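2-oxoadipate dioxygenase/decarboxylase (Pseudomonas putida, PDB 6W1G) catalyses the iron(II)-dependent, oxygen-consuming decarboxylation and hydroxylation of 2-oxoadipate to (R)-2-hydroxyglutarate, a step of D-lysine catabolism. Local coordinates at residues R154-A166 with D178-F190. Numbering follows the deposited sequence.
Sequences RQIFTSRALELIA and DAETFVQEALHTF
E185 reaches from helix 178-188 to the N-terminal end of helix 159-166, and its side chain runs over A161 and along the aliphatic part of R160 to the hydroxyl of T158. Its CB packs against A161, CB to CB at 4.0 Å, where the two backbones come close. CG then lies against CB and CG of R160, and the two side chains cross at about a right angle. The chain bends at chi2, which brings the carboxylate beside R160 CB, with E185 CD 3.6 Å from it; OE2 stays next to this aliphatic part of R160, whose guanidinium is engaged instead in a salt bridge with E163. At the tip, T158 OG1 donates to E185 OE1 (2.7 Å), meeting the oxygen on its anti side and 24° out of the carboxylate plane. T158 is the N-cap of helix 159-166: with OG1 held between its backbone N and carbonyl carbon (chi1 72°), the same hydroxyl accepts from A161 N at 3.0 Å. One oxygen thus caps one helix while giving its proton to the other.

On the N-terminal side of the cap, a water links T158 N, E185 O and T189 OG1, and a second water bridges I156 O and T189 O, so the two waters tie the turn before the helix to the chain around T189. Farther along, L164 CD1 rests on T181 CG2 (3.7 Å), and I165 CG1 approaches the edge of the F182 ring at CE1.

The axes of segments 159-166 and 178-188 approach to 8.5 Å, their N-to-C directions 133° apart, forming a splayed helical hairpin. Helix 78-90 packs on F157, L162 and I165, helix 9-27 on A179, L187 and F190, and the hairpin lies toward the periphery of the chain.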
# COMPACT_ATOMS: atom_id res chain seq x y z
N ARG A 154 -14.94 8.93 -21.82
CA ARG A 154 -15.59 8.59 -20.57
C ARG A 154 -15.32 9.67 -19.52
O ARG A 154 -14.31 10.39 -19.57
CB ARG A 154 -15.14 7.22 -20.07
CG ARG A 154 -13.76 7.17 -19.45
CD ARG A 154 -13.45 5.74 -19.04
NE ARG A 154 -12.20 5.68 -18.30
CZ ARG A 154 -11.70 4.59 -17.73
NH1 ARG A 154 -12.36 3.45 -17.80
NH2 ARG A 154 -10.54 4.66 -17.08
N GLN A 155 -16.23 9.77 -18.54
CA GLN A 155 -16.11 10.70 -17.42
C GLN A 155 -16.24 9.93 -16.11
O GLN A 155 -17.36 9.65 -15.67
CB GLN A 155 -17.16 11.80 -17.49
CG GLN A 155 -17.18 12.71 -16.25
CD GLN A 155 -15.84 13.37 -15.91
OE1 GLN A 155 -15.10 12.86 -15.08
NE2 GLN A 155 -15.54 14.51 -16.54
N ILE A 156 -15.12 9.61 -15.49
CA ILE A 156 -15.16 8.73 -14.33
C ILE A 156 -15.52 9.40 -13.02
O ILE A 156 -15.76 8.71 -12.03
CB ILE A 156 -13.82 7.96 -14.20
CG1 ILE A 156 -12.67 8.88 -13.79
CG2 ILE A 156 -13.53 7.16 -15.48
CD1 ILE A 156 -11.41 8.12 -13.46
N PHE A 157 -15.54 10.72 -12.94
CA PHE A 157 -15.87 11.46 -11.74
C PHE A 157 -17.24 12.10 -11.86
O PHE A 157 -17.58 12.65 -12.92
CB PHE A 157 -14.88 12.57 -11.52
CG PHE A 157 -13.45 12.11 -11.52
CD1 PHE A 157 -12.92 11.40 -10.46
CD2 PHE A 157 -12.64 12.31 -12.65
CE1 PHE A 157 -11.58 10.96 -10.51
CE2 PHE A 157 -11.34 11.88 -12.70
CZ PHE A 157 -10.81 11.22 -11.65
N THR A 158 -18.02 12.04 -10.79
CA THR A 158 -19.28 12.75 -10.81
C THR A 158 -19.04 14.25 -10.78
O THR A 158 -18.03 14.74 -10.27
CB THR A 158 -20.21 12.36 -9.67
OG1 THR A 158 -19.69 12.90 -8.45
CG2 THR A 158 -20.39 10.85 -9.55
N SER A 159 -19.99 14.99 -11.35
CA SER A 159 -19.87 16.43 -11.33
C SER A 159 -19.82 16.96 -9.90
O SER A 159 -19.08 17.93 -9.62
CB SER A 159 -21.02 17.07 -12.11
OG SER A 159 -20.87 16.82 -13.49
N ARG A 160 -20.59 16.36 -8.98
CA ARG A 160 -20.57 16.82 -7.60
C ARG A 160 -19.20 16.57 -6.95
O ARG A 160 -18.69 17.42 -6.20
CB ARG A 160 -21.69 16.15 -6.78
CG ARG A 160 -21.89 16.78 -5.42
CD ARG A 160 -22.64 18.12 -5.55
NE ARG A 160 -22.74 18.75 -4.22
CZ ARG A 160 -22.05 19.81 -3.82
NH1 ARG A 160 -21.22 20.46 -4.66
NH2 ARG A 160 -22.17 20.21 -2.58
N ALA A 161 -18.57 15.42 -7.25
CA ALA A 161 -17.22 15.22 -6.73
C ALA A 161 -16.28 16.32 -7.20
O ALA A 161 -15.48 16.83 -6.42
CB ALA A 161 -16.69 13.85 -7.15
N LEU A 162 -16.32 16.63 -8.50
CA LEU A 162 -15.44 17.65 -9.05
C LEU A 162 -15.70 19.01 -8.41
O LEU A 162 -14.76 19.76 -8.10
CB LEU A 162 -15.59 17.71 -10.56
CG LEU A 162 -15.15 16.45 -11.29
CD1 LEU A 162 -15.52 16.57 -12.77
CD2 LEU A 162 -13.66 16.17 -11.10
N GLU A 163 -16.97 19.33 -8.14
CA GLU A 163 -17.30 20.58 -7.48
C GLU A 163 -16.68 20.64 -6.09
O GLU A 163 -16.16 21.68 -5.68
CB GLU A 163 -18.82 20.73 -7.37
CG GLU A 163 -19.52 21.00 -8.66
CD GLU A 163 -21.02 20.91 -8.58
OE1 GLU A 163 -21.62 20.60 -7.52
OE2 GLU A 163 -21.63 21.13 -9.64
N LEU A 164 -16.78 19.53 -5.34
CA LEU A 164 -16.30 19.56 -3.96
C LEU A 164 -14.78 19.56 -3.90
O LEU A 164 -14.21 20.18 -3.00
CB LEU A 164 -16.90 18.38 -3.20
CG LEU A 164 -18.38 18.55 -2.87
CD1 LEU A 164 -19.02 17.22 -2.45
CD2 LEU A 164 -18.54 19.58 -1.74
N ILE A 165 -14.10 18.94 -4.86
CA ILE A 165 -12.64 19.04 -4.97
C ILE A 165 -12.24 20.50 -5.19
O ILE A 165 -11.36 21.06 -4.50
CB ILE A 165 -12.11 18.16 -6.10
CG1 ILE A 165 -12.33 16.67 -5.76
CG2 ILE A 165 -10.64 18.40 -6.33
CD1 ILE A 165 -12.11 15.75 -6.93
N ALA A 166 -12.92 21.17 -6.12
CA ALA A 166 -12.61 22.58 -6.41
C ALA A 166 -12.89 23.45 -5.20
O ALA A 166 -12.13 24.39 -4.89
CB ALA A 166 -13.38 23.03 -7.65
N ASP A 178 -20.17 18.60 4.01
CA ASP A 178 -19.60 18.56 2.68
C ASP A 178 -18.59 17.42 2.56
O ASP A 178 -18.49 16.81 1.50
CB ASP A 178 -18.97 19.90 2.29
CG ASP A 178 -20.00 20.97 2.04
OD1 ASP A 178 -21.21 20.65 1.91
OD2 ASP A 178 -19.60 22.16 2.01
N ALA A 179 -17.85 17.11 3.64
CA ALA A 179 -16.94 15.98 3.60
C ALA A 179 -17.70 14.67 3.43
O ALA A 179 -17.24 13.77 2.72
CB ALA A 179 -16.08 15.93 4.86
N GLU A 180 -18.83 14.51 4.13
CA GLU A 180 -19.65 13.31 3.94
C GLU A 180 -20.17 13.20 2.51
O GLU A 180 -20.12 12.12 1.90
CB GLU A 180 -20.80 13.24 4.93
CG GLU A 180 -21.50 11.86 4.84
CD GLU A 180 -20.49 10.69 4.71
OE1 GLU A 180 -19.66 10.54 5.63
OE2 GLU A 180 -20.51 9.95 3.70
N THR A 181 -20.62 14.31 1.92
CA THR A 181 -21.05 14.28 0.53
C THR A 181 -19.89 13.91 -0.37
O THR A 181 -20.03 13.11 -1.30
CB THR A 181 -21.65 15.63 0.13
OG1 THR A 181 -22.73 15.94 1.02
CG2 THR A 181 -22.13 15.62 -1.32
N PHE A 182 -18.73 14.51 -0.11
CA PHE A 182 -17.53 14.19 -0.88
C PHE A 182 -17.21 12.69 -0.86
O PHE A 182 -16.89 12.10 -1.90
CB PHE A 182 -16.32 15.02 -0.37
CG PHE A 182 -15.03 14.59 -0.97
CD1 PHE A 182 -14.65 14.99 -2.24
CD2 PHE A 182 -14.23 13.69 -0.29
CE1 PHE A 182 -13.44 14.49 -2.76
CE2 PHE A 182 -13.05 13.24 -0.81
CZ PHE A 182 -12.67 13.63 -2.03
N VAL A 183 -17.25 12.07 0.33
CA VAL A 183 -16.92 10.65 0.41
C VAL A 183 -17.88 9.85 -0.44
O VAL A 183 -17.47 8.97 -1.19
CB VAL A 183 -16.92 10.21 1.89
CG1 VAL A 183 -16.94 8.70 1.98
CG2 VAL A 183 -15.68 10.79 2.59
N GLN A 184 -19.17 10.17 -0.36
CA GLN A 184 -20.13 9.40 -1.13
C GLN A 184 -19.95 9.60 -2.62
O GLN A 184 -20.09 8.65 -3.41
CB GLN A 184 -21.52 9.75 -0.67
CG GLN A 184 -21.84 9.16 0.74
CD GLN A 184 -21.52 7.64 0.98
OE1 GLN A 184 -21.87 6.75 0.17
NE2 GLN A 184 -20.85 7.35 2.10
N GLU A 185 -19.68 10.84 -3.04
CA GLU A 185 -19.51 11.10 -4.45
C GLU A 185 -18.24 10.48 -4.98
O GLU A 185 -18.21 9.95 -6.09
CB GLU A 185 -19.56 12.60 -4.71
CG GLU A 185 -20.90 13.21 -4.47
CD GLU A 185 -21.98 12.78 -5.48
OE1 GLU A 185 -21.65 12.37 -6.61
OE2 GLU A 185 -23.18 12.91 -5.13
N ALA A 186 -17.16 10.59 -4.22
CA ALA A 186 -15.90 9.97 -4.62
C ALA A 186 -16.04 8.47 -4.76
O ALA A 186 -15.45 7.86 -5.65
CB ALA A 186 -14.83 10.28 -3.60
N LEU A 187 -16.80 7.84 -3.86
CA LEU A 187 -16.92 6.40 -3.88
C LEU A 187 -17.52 5.91 -5.19
O LEU A 187 -17.19 4.82 -5.65
CB LEU A 187 -17.81 6.00 -2.71
CG LEU A 187 -17.79 4.56 -2.23
CD1 LEU A 187 -16.44 4.21 -1.73
CD2 LEU A 187 -18.83 4.41 -1.13
N HIS A 188 -18.40 6.72 -5.81
CA HIS A 188 -18.99 6.28 -7.05
C HIS A 188 -17.95 5.97 -8.11
O HIS A 188 -18.17 5.09 -8.96
CB HIS A 188 -19.94 7.36 -7.56
CG HIS A 188 -21.18 7.54 -6.76
ND1 HIS A 188 -21.94 6.48 -6.29
CD2 HIS A 188 -21.84 8.67 -6.41
CE1 HIS A 188 -23.00 6.96 -5.66
NE2 HIS A 188 -22.97 8.28 -5.72
N THR A 189 -16.80 6.65 -8.07
CA THR A 189 -15.76 6.44 -9.07
C THR A 189 -15.29 5.01 -9.08
O THR A 189 -14.85 4.52 -10.12
CB THR A 189 -14.61 7.40 -8.81
OG1 THR A 189 -15.11 8.72 -8.94
CG2 THR A 189 -13.52 7.29 -9.81
N PHE A 190 -15.36 4.33 -7.92
CA PHE A 190 -14.70 3.05 -7.70
C PHE A 190 -15.65 1.88 -7.60
O PHE A 190 -15.21 0.74 -7.36
CB PHE A 190 -13.85 3.16 -6.44
CG PHE A 190 -12.93 4.36 -6.47
CD1 PHE A 190 -11.91 4.44 -7.40
CD2 PHE A 190 -13.17 5.45 -5.68
CE1 PHE A 190 -11.12 5.52 -7.48
CE2 PHE A 190 -12.35 6.57 -5.75
CZ PHE A 190 -11.32 6.60 -6.66
O HOH W 1 -16.13 5.82 -12.49
O HOH W 2 -16.93 10.57 -8.52